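Long-range contacts in cycloalternan-forming enzyme (Listeria monocytogenes serovar 1/2a, PDB 5F7U), which belongs to glycoside hydrolase family 31 and combines a TIM barrel with accessory beta domains, among them a family 6 carbohydrate-binding module: residues D132-L136 and K148-S152; D157-L163 and M332-I338; M804-Y810 and T874-V878. The protein carries 1 engineered substitution. Where two conformers were deposited one is given. Residues are numbered along the deposited sequence.

Interaction 1 of 3, residues D132-L136 and K148-S152; sequences DSITL and KLYLS
This is an antiparallel beta hairpin, made by strands 134-140 and 148-153 within the large beta sheet of the galactose mutarotase-like region of this family 31 protein. Residues 134-136 and 148-152 are in extended conformation, their axes approach to 4.6 Å and their directions differ by 155°. The register pairs Ile134 with Leu151 and Leu136 with Leu149 as hydrogen-bonded pairs, CA to CA 5.1 and 5.0 Å, with Thr135 and Tyr150 between them as a non-hydrogen-bonded pair at 4.6 Å.

Four backbone hydrogen bonds close the pairs: Ile134 N to Leu151 O 2.9 Å, Leu151 N to Ile134 O 2.8 Å, Leu136 N to Leu149 O 2.7 Å and Leu149 N to Leu136 O 3.0 Å. CA-H...O contacts reinforce them, Tyr150 CA to Ile134 O at 3.3 Å and Lys148 CA to Leu136 O at 3.4 Å.

Apolar packing fills the face carrying Ile134, Leu136, Leu149 and Leu151. Leu136 and Leu151 are both mt, and Leu136 CD1 lies 4.2 Å from Leu151 CD1 and 4.1 Å from CD2 of Leu149 (tp). Met161 of the next strand, 158-164, extends this face, and Met205 of strand 203-209 packs against Leu151.

Polar groups gather on the other face. Tyr150 takes chi1 m and sends its OH to the backbone O of Glu169, while the NZ of Lys148 bonds to Asn137 OD1. Lys148 CG touches Thr135 CG2 at 4.1 Å. Thr135, also chi1 m, sets its OG1 3.2 Å from CE1 of the Tyr150 ring.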
# COMPACT_ATOMS: atom_id res chain seq x y z
N ASP A 132 9.31 -18.47 30.02
CA ASP A 132 9.02 -18.17 28.61
C ASP A 132 7.76 -17.30 28.51
O ASP A 132 7.22 -17.08 27.41
CB ASP A 132 8.84 -19.47 27.81
CG ASP A 132 7.70 -20.37 28.36
OD1 ASP A 132 7.08 -20.06 29.41
OD2 ASP A 132 7.43 -21.41 27.72
N SER A 133 7.31 -16.84 29.67
CA SER A 133 6.06 -16.07 29.79
C SER A 133 5.92 -15.59 31.23
O SER A 133 6.38 -16.26 32.16
CB SER A 133 4.85 -16.96 29.44
OG SER A 133 3.65 -16.30 29.78
N ILE A 134 5.25 -14.45 31.40
CA ILE A 134 4.98 -13.91 32.73
C ILE A 134 3.47 -13.80 32.90
O ILE A 134 2.78 -13.31 32.00
CB ILE A 134 5.63 -12.52 32.91
CG1 ILE A 134 7.15 -12.61 32.74
CG2 ILE A 134 5.28 -11.92 34.28
CD1 ILE A 134 7.79 -11.25 32.57
N THR A 135 2.95 -14.23 34.05
CA THR A 135 1.52 -14.06 34.36
C THR A 135 1.37 -12.93 35.36
O THR A 135 2.03 -12.93 36.41
CB THR A 135 0.96 -15.34 35.01
OG1 THR A 135 1.16 -16.44 34.12
CG2 THR A 135 -0.55 -15.20 35.37
N LEU A 136 0.47 -12.00 35.06
CA LEU A 136 0.08 -11.01 36.06
C LEU A 136 -1.30 -11.41 36.56
O LEU A 136 -2.26 -11.39 35.81
CB LEU A 136 0.05 -9.60 35.44
CG LEU A 136 1.30 -9.11 34.70
CD1 LEU A 136 1.08 -7.69 34.16
CD2 LEU A 136 2.54 -9.13 35.58
N LYS A 148 -6.24 -12.86 34.46
CA LYS A 148 -4.80 -13.04 34.30
C LYS A 148 -4.39 -12.39 33.01
O LYS A 148 -5.03 -12.62 31.98
CB LYS A 148 -4.45 -14.52 34.21
CG LYS A 148 -4.62 -15.27 35.54
CD LYS A 148 -4.43 -16.75 35.28
CE LYS A 148 -4.81 -17.60 36.48
NZ LYS A 148 -3.64 -17.73 37.39
N LEU A 149 -3.35 -11.57 33.07
CA LEU A 149 -2.73 -10.99 31.88
C LEU A 149 -1.38 -11.66 31.66
O LEU A 149 -0.52 -11.61 32.54
CB LEU A 149 -2.56 -9.49 32.03
CG LEU A 149 -1.89 -8.77 30.85
CD1 LEU A 149 -2.71 -8.89 29.56
CD2 LEU A 149 -1.72 -7.30 31.20
N TYR A 150 -1.19 -12.23 30.48
CA TYR A 150 0.05 -12.92 30.15
C TYR A 150 0.90 -12.08 29.24
O TYR A 150 0.41 -11.56 28.24
CB TYR A 150 -0.27 -14.22 29.42
CG TYR A 150 -1.05 -15.17 30.24
CD1 TYR A 150 -0.40 -16.05 31.12
CD2 TYR A 150 -2.43 -15.24 30.14
CE1 TYR A 150 -1.13 -16.95 31.88
CE2 TYR A 150 -3.17 -16.14 30.90
CZ TYR A 150 -2.51 -16.97 31.76
OH TYR A 150 -3.23 -17.88 32.50
N LEU A 151 2.19 -12.00 29.57
CA LEU A 151 3.15 -11.26 28.76
C LEU A 151 4.15 -12.25 28.20
O LEU A 151 4.65 -13.10 28.93
CB LEU A 151 3.90 -10.22 29.60
CG LEU A 151 3.12 -9.29 30.53
CD1 LEU A 151 4.06 -8.35 31.27
CD2 LEU A 151 2.09 -8.48 29.76
N SER A 152 4.45 -12.11 26.91
CA SER A 152 5.49 -12.90 26.28
C SER A 152 6.16 -12.06 25.21
O SER A 152 5.64 -11.01 24.80
CB SER A 152 4.92 -14.20 25.67
OG SER A 152 3.91 -13.93 24.70

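Interaction 2 of 3, residues D157-L163 and M332-I338; sequences DTLRMEL and MLDYYVI
Far apart in sequence, strands 158-163 and 333-338 of the galactose mutarotase-like sheet pair antiparallel at 162°, axes 4.7 Å apart. Thr158 (m) and Ile338 are a non-hydrogen-bonded pair, OG1 to CG2 3.8 Å. Leu159 pairs with Val337, N to O and O to N both 2.9 Å. Arg160, extended (ttt), lays CG over the Tyr336 ring, 3.9 Å from its centroid, and on that face salt-bridges Asp334 across the strands: NE to OD1 and NH2 to OD2, both 2.9 Å. Met161 bonds to Tyr335, N to O 2.8 Å and O to N 3.0 Å, with CB 3.9 Å from the Tyr335 ring centroid. A water donates to Glu162 OE2 at 2.6 Å and, weakly, to Asp334 OD2 at 3.2 Å; Glu162 OE2 also bonds to His172. Leu163 N reaches Leu333 O at 2.8 Å, CB to CB 4.2 Å. Strand 148-153 flanks 158-164, strand 297-301 flanks 333-338, strand 214-229 packs on Leu163 and Leu333, and helix 343-354 covers Thr158, Tyr336 and Ile338.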
# COMPACT_ATOMS: atom_id res chain seq x y z
N ASP A 157 12.15 -7.33 20.86
CA ASP A 157 11.57 -6.00 20.60
C ASP A 157 10.05 -5.98 20.32
O ASP A 157 9.53 -4.97 19.87
CB ASP A 157 12.33 -5.29 19.46
CG ASP A 157 12.33 -6.07 18.15
OD1 ASP A 157 11.63 -7.09 18.01
OD2 ASP A 157 13.08 -5.66 17.23
N THR A 158 9.36 -7.10 20.56
CA THR A 158 7.95 -7.24 20.20
C THR A 158 7.23 -7.95 21.36
O THR A 158 7.47 -9.13 21.60
CB THR A 158 7.78 -8.01 18.88
OG1 THR A 158 8.42 -7.29 17.82
CG2 THR A 158 6.29 -8.20 18.50
N LEU A 159 6.39 -7.19 22.07
CA LEU A 159 5.70 -7.67 23.27
C LEU A 159 4.30 -8.14 22.92
O LEU A 159 3.58 -7.44 22.22
CB LEU A 159 5.65 -6.56 24.31
CG LEU A 159 4.81 -6.77 25.58
CD1 LEU A 159 5.46 -7.81 26.48
CD2 LEU A 159 4.64 -5.45 26.32
N ARG A 160 3.92 -9.30 23.43
CA ARG A 160 2.57 -9.83 23.23
C ARG A 160 1.83 -9.84 24.56
O ARG A 160 2.33 -10.35 25.56
CB ARG A 160 2.64 -11.27 22.68
CG ARG A 160 1.30 -11.82 22.24
CD ARG A 160 1.48 -13.27 21.87
NE ARG A 160 0.30 -13.84 21.25
CZ ARG A 160 0.27 -15.07 20.73
NH1 ARG A 160 1.36 -15.85 20.78
NH2 ARG A 160 -0.84 -15.50 20.15
N MET A 161 0.61 -9.30 24.56
CA MET A 161 -0.27 -9.33 25.73
C MET A 161 -1.47 -10.23 25.48
O MET A 161 -2.12 -10.07 24.46
CB MET A 161 -0.83 -7.94 25.98
CG MET A 161 -0.15 -7.19 27.09
SD MET A 161 1.47 -6.70 26.54
CE MET A 161 0.97 -5.31 25.50
N GLU A 162 -1.76 -11.12 26.43
CA GLU A 162 -2.90 -12.01 26.28
C GLU A 162 -3.69 -11.95 27.57
O GLU A 162 -3.17 -12.28 28.65
CB GLU A 162 -2.46 -13.44 25.96
CG GLU A 162 -1.87 -13.58 24.56
CD GLU A 162 -1.26 -14.95 24.36
OE1 GLU A 162 -0.11 -15.19 24.80
OE2 GLU A 162 -1.96 -15.80 23.79
N LEU A 163 -4.93 -11.46 27.47
CA LEU A 163 -5.75 -11.29 28.67
C LEU A 163 -6.83 -12.37 28.70
O LEU A 163 -7.59 -12.52 27.72
CB LEU A 163 -6.40 -9.90 28.67
CG LEU A 163 -7.40 -9.67 29.82
CD1 LEU A 163 -6.69 -9.49 31.18
CD2 LEU A 163 -8.29 -8.48 29.48
N MET A 332 -9.39 -15.28 24.51
CA MET A 332 -8.55 -14.22 25.10
C MET A 332 -8.40 -13.00 24.17
O MET A 332 -8.40 -13.14 22.95
CB MET A 332 -7.15 -14.75 25.41
CG MET A 332 -7.11 -15.72 26.58
SD MET A 332 -5.40 -16.02 27.08
CE MET A 332 -4.84 -17.02 25.72
N LEU A 333 -8.24 -11.82 24.77
CA LEU A 333 -7.75 -10.66 24.03
C LEU A 333 -6.26 -10.86 23.79
O LEU A 333 -5.54 -11.23 24.70
CB LEU A 333 -8.01 -9.37 24.84
CG LEU A 333 -7.32 -8.09 24.33
CD1 LEU A 333 -7.89 -7.66 22.97
CD2 LEU A 333 -7.46 -6.96 25.33
N ASP A 334 -5.82 -10.61 22.56
CA ASP A 334 -4.44 -10.93 22.15
C ASP A 334 -3.94 -9.76 21.30
O ASP A 334 -4.46 -9.51 20.20
CB ASP A 334 -4.49 -12.23 21.35
CG ASP A 334 -3.12 -12.73 20.89
OD1 ASP A 334 -2.07 -12.14 21.22
OD2 ASP A 334 -3.11 -13.75 20.17
N TYR A 335 -2.96 -9.01 21.81
CA TYR A 335 -2.42 -7.88 21.02
C TYR A 335 -0.93 -7.70 21.22
O TYR A 335 -0.35 -8.18 22.20
CB TYR A 335 -3.20 -6.57 21.26
CG TYR A 335 -3.06 -5.95 22.63
CD1 TYR A 335 -3.80 -6.42 23.71
CD2 TYR A 335 -2.19 -4.85 22.84
CE1 TYR A 335 -3.68 -5.86 24.99
CE2 TYR A 335 -2.06 -4.28 24.12
CZ TYR A 335 -2.82 -4.79 25.18
OH TYR A 335 -2.73 -4.28 26.45
N TYR A 336 -0.30 -7.03 20.26
CA TYR A 336 1.15 -6.87 20.27
C TYR A 336 1.50 -5.40 20.25
O TYR A 336 0.85 -4.61 19.56
CB TYR A 336 1.78 -7.51 19.05
CG TYR A 336 1.59 -9.00 18.87
CD1 TYR A 336 0.38 -9.52 18.35
CD2 TYR A 336 2.64 -9.89 19.11
CE1 TYR A 336 0.22 -10.91 18.15
CE2 TYR A 336 2.49 -11.26 18.91
CZ TYR A 336 1.29 -11.76 18.43
OH TYR A 336 1.21 -13.12 18.23
N VAL A 337 2.54 -5.04 21.02
CA VAL A 337 3.20 -3.75 20.85
C VAL A 337 4.57 -4.04 20.24
O VAL A 337 5.39 -4.72 20.84
CB VAL A 337 3.31 -2.97 22.19
CG1 VAL A 337 4.08 -1.66 21.98
CG2 VAL A 337 1.92 -2.71 22.77
N ILE A 338 4.79 -3.50 19.05
CA ILE A 338 5.88 -3.88 18.18
C ILE A 338 6.87 -2.73 18.08
O ILE A 338 6.49 -1.63 17.67
CB ILE A 338 5.34 -4.23 16.77
CG1 ILE A 338 4.22 -5.30 16.88
CG2 ILE A 338 6.48 -4.71 15.88
CD1 ILE A 338 3.59 -5.67 15.55
O HOH W 1 -4.19 -15.70 22.42

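Interaction 3 of 3, residues M804-Y810 and T874-V878; sequences MNMTDGY and TTMQV
A turn leaving the edge strand of a mixed five-stranded sheet folds back over that sheet here, towards a strand that is not its direct neighbour: strand 825-830 lies between 801-806 and 874-879. The two segments therefore meet through side chains, and their nearest CA atoms, Tyr810 to Gln877, are 9.1 Å apart. After strand residues 804-806 the chain makes a type I turn from Thr807 to Tyr810, with Tyr810 N bonded to Thr807 O at 3.0 Å. Thr807 OG1 accepts from Gly809 N at 2.9 Å, an ST turn. Tyr810, last in the turn, is left-handed (phi/psi 59/22); its CA-to-CB bond points at 874-878 and chi1 m carries the ring to Thr875. Tyr810 OH and Thr875 OG1 (chi1 m) form a hydrogen bond of 2.8 Å, and Gln877 (mt) gives NE2 to Tyr810 O at 3.2 Å. Met804 (mtm) brings CE to 3.4 Å from Gln877 OE1, an oxygen bonded to Arg829 on the intervening strand. Tyr810 also meets the Tyr919 ring and helix 899-904. With both ends of its amide bonded, Gln877 ties the turn's backbone to the neighbouring arginine, so buried polar groups find partners where no strand-to-strand bonds join these segments.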
# COMPACT_ATOMS: atom_id res chain seq x y z
N MET A 804 19.55 -0.35 -13.66
CA MET A 804 18.69 0.05 -14.76
C MET A 804 18.93 -0.81 -15.99
O MET A 804 20.01 -1.35 -16.17
CB MET A 804 18.89 1.53 -15.11
CG MET A 804 18.74 2.51 -13.95
SD MET A 804 19.00 4.20 -14.49
CE MET A 804 20.70 4.18 -15.03
N ASN A 805 17.90 -0.92 -16.82
CA ASN A 805 18.01 -1.61 -18.10
C ASN A 805 17.84 -0.55 -19.18
O ASN A 805 16.74 -0.05 -19.37
CB ASN A 805 16.93 -2.70 -18.21
CG ASN A 805 17.07 -3.51 -19.48
OD1 ASN A 805 18.15 -3.59 -20.06
ND2 ASN A 805 15.98 -4.13 -19.91
N MET A 806 18.94 -0.20 -19.85
CA MET A 806 18.98 0.94 -20.79
C MET A 806 19.22 0.49 -22.23
O MET A 806 19.78 -0.57 -22.47
CB MET A 806 20.10 1.93 -20.40
CG MET A 806 20.01 2.46 -18.98
SD MET A 806 18.54 3.45 -18.64
CE MET A 806 19.24 5.09 -18.61
N THR A 807 18.80 1.33 -23.17
CA THR A 807 19.15 1.14 -24.59
C THR A 807 20.55 1.70 -24.83
O THR A 807 21.16 2.28 -23.92
CB THR A 807 18.20 1.90 -25.53
OG1 THR A 807 18.41 3.31 -25.37
CG2 THR A 807 16.74 1.55 -25.24
N ASP A 808 21.06 1.58 -26.06
CA ASP A 808 22.30 2.26 -26.42
C ASP A 808 22.24 3.79 -26.33
O ASP A 808 23.26 4.47 -26.46
CB ASP A 808 22.75 1.86 -27.83
CG ASP A 808 23.38 0.48 -27.88
OD1 ASP A 808 23.51 -0.18 -26.83
OD2 ASP A 808 23.76 0.05 -28.98
N GLY A 809 21.04 4.34 -26.17
CA GLY A 809 20.85 5.78 -25.97
C GLY A 809 21.18 6.23 -24.56
O GLY A 809 21.52 7.39 -24.33
N TYR A 810 21.06 5.31 -23.60
CA TYR A 810 21.45 5.55 -22.20
C TYR A 810 20.71 6.71 -21.49
O TYR A 810 21.21 7.26 -20.51
CB TYR A 810 22.98 5.71 -22.09
CG TYR A 810 23.74 4.40 -22.13
CD1 TYR A 810 23.76 3.56 -21.00
CD2 TYR A 810 24.43 3.99 -23.27
CE1 TYR A 810 24.46 2.36 -21.02
CE2 TYR A 810 25.14 2.79 -23.29
CZ TYR A 810 25.15 1.98 -22.16
OH TYR A 810 25.85 0.80 -22.19
N THR A 874 28.44 -4.46 -17.91
CA THR A 874 27.80 -3.48 -17.03
C THR A 874 28.26 -2.08 -17.40
O THR A 874 29.40 -1.88 -17.78
CB THR A 874 28.10 -3.74 -15.54
OG1 THR A 874 29.51 -3.87 -15.36
CG2 THR A 874 27.44 -5.02 -15.04
N THR A 875 27.36 -1.11 -17.26
CA THR A 875 27.70 0.30 -17.43
C THR A 875 27.38 1.04 -16.14
O THR A 875 26.23 1.03 -15.69
CB THR A 875 26.92 0.94 -18.60
OG1 THR A 875 27.18 0.23 -19.83
CG2 THR A 875 27.31 2.42 -18.77
N MET A 876 28.38 1.66 -15.53
CA MET A 876 28.12 2.58 -14.43
C MET A 876 27.77 3.95 -15.02
O MET A 876 28.42 4.40 -15.98
CB MET A 876 29.34 2.74 -13.51
CG MET A 876 29.96 1.47 -12.96
SD MET A 876 28.83 0.40 -12.02
CE MET A 876 28.36 1.46 -10.67
N GLN A 877 26.79 4.63 -14.43
CA GLN A 877 26.61 6.06 -14.68
C GLN A 877 26.81 6.79 -13.36
O GLN A 877 25.91 6.83 -12.51
CB GLN A 877 25.23 6.39 -15.26
CG GLN A 877 24.96 5.84 -16.65
CD GLN A 877 23.61 6.28 -17.20
OE1 GLN A 877 22.66 6.54 -16.45
NE2 GLN A 877 23.52 6.35 -18.54
N VAL A 878 27.99 7.38 -13.20
CA VAL A 878 28.38 7.99 -11.92
C VAL A 878 28.19 9.50 -12.00
O VAL A 878 28.78 10.16 -12.87
CB VAL A 878 29.85 7.66 -11.56
CG1 VAL A 878 30.19 8.13 -10.15
CG2 VAL A 878 30.14 6.17 -11.70

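How the interactions relate
All three contacts are buried, but they differ in kind. Interactions 1 and 2 belong to one sheet and are adjacent in it: strands 148-153 and 158-164 are neighbours, bonded through Tyr150 N to Glu162 O at 2.7 Å and Ser152 O to Arg160 N at 2.8 Å, so four strands run side by side. Interaction 1 joins a local hairpin; interaction 2 closes a gap of 168 residues and adds charge pairing to backbone bonds. Interaction 3 lies about 49 Å, centre to centre, from interaction 2, in a separate sheet, and relies on side-chain hydrogen bonds across an intervening strand.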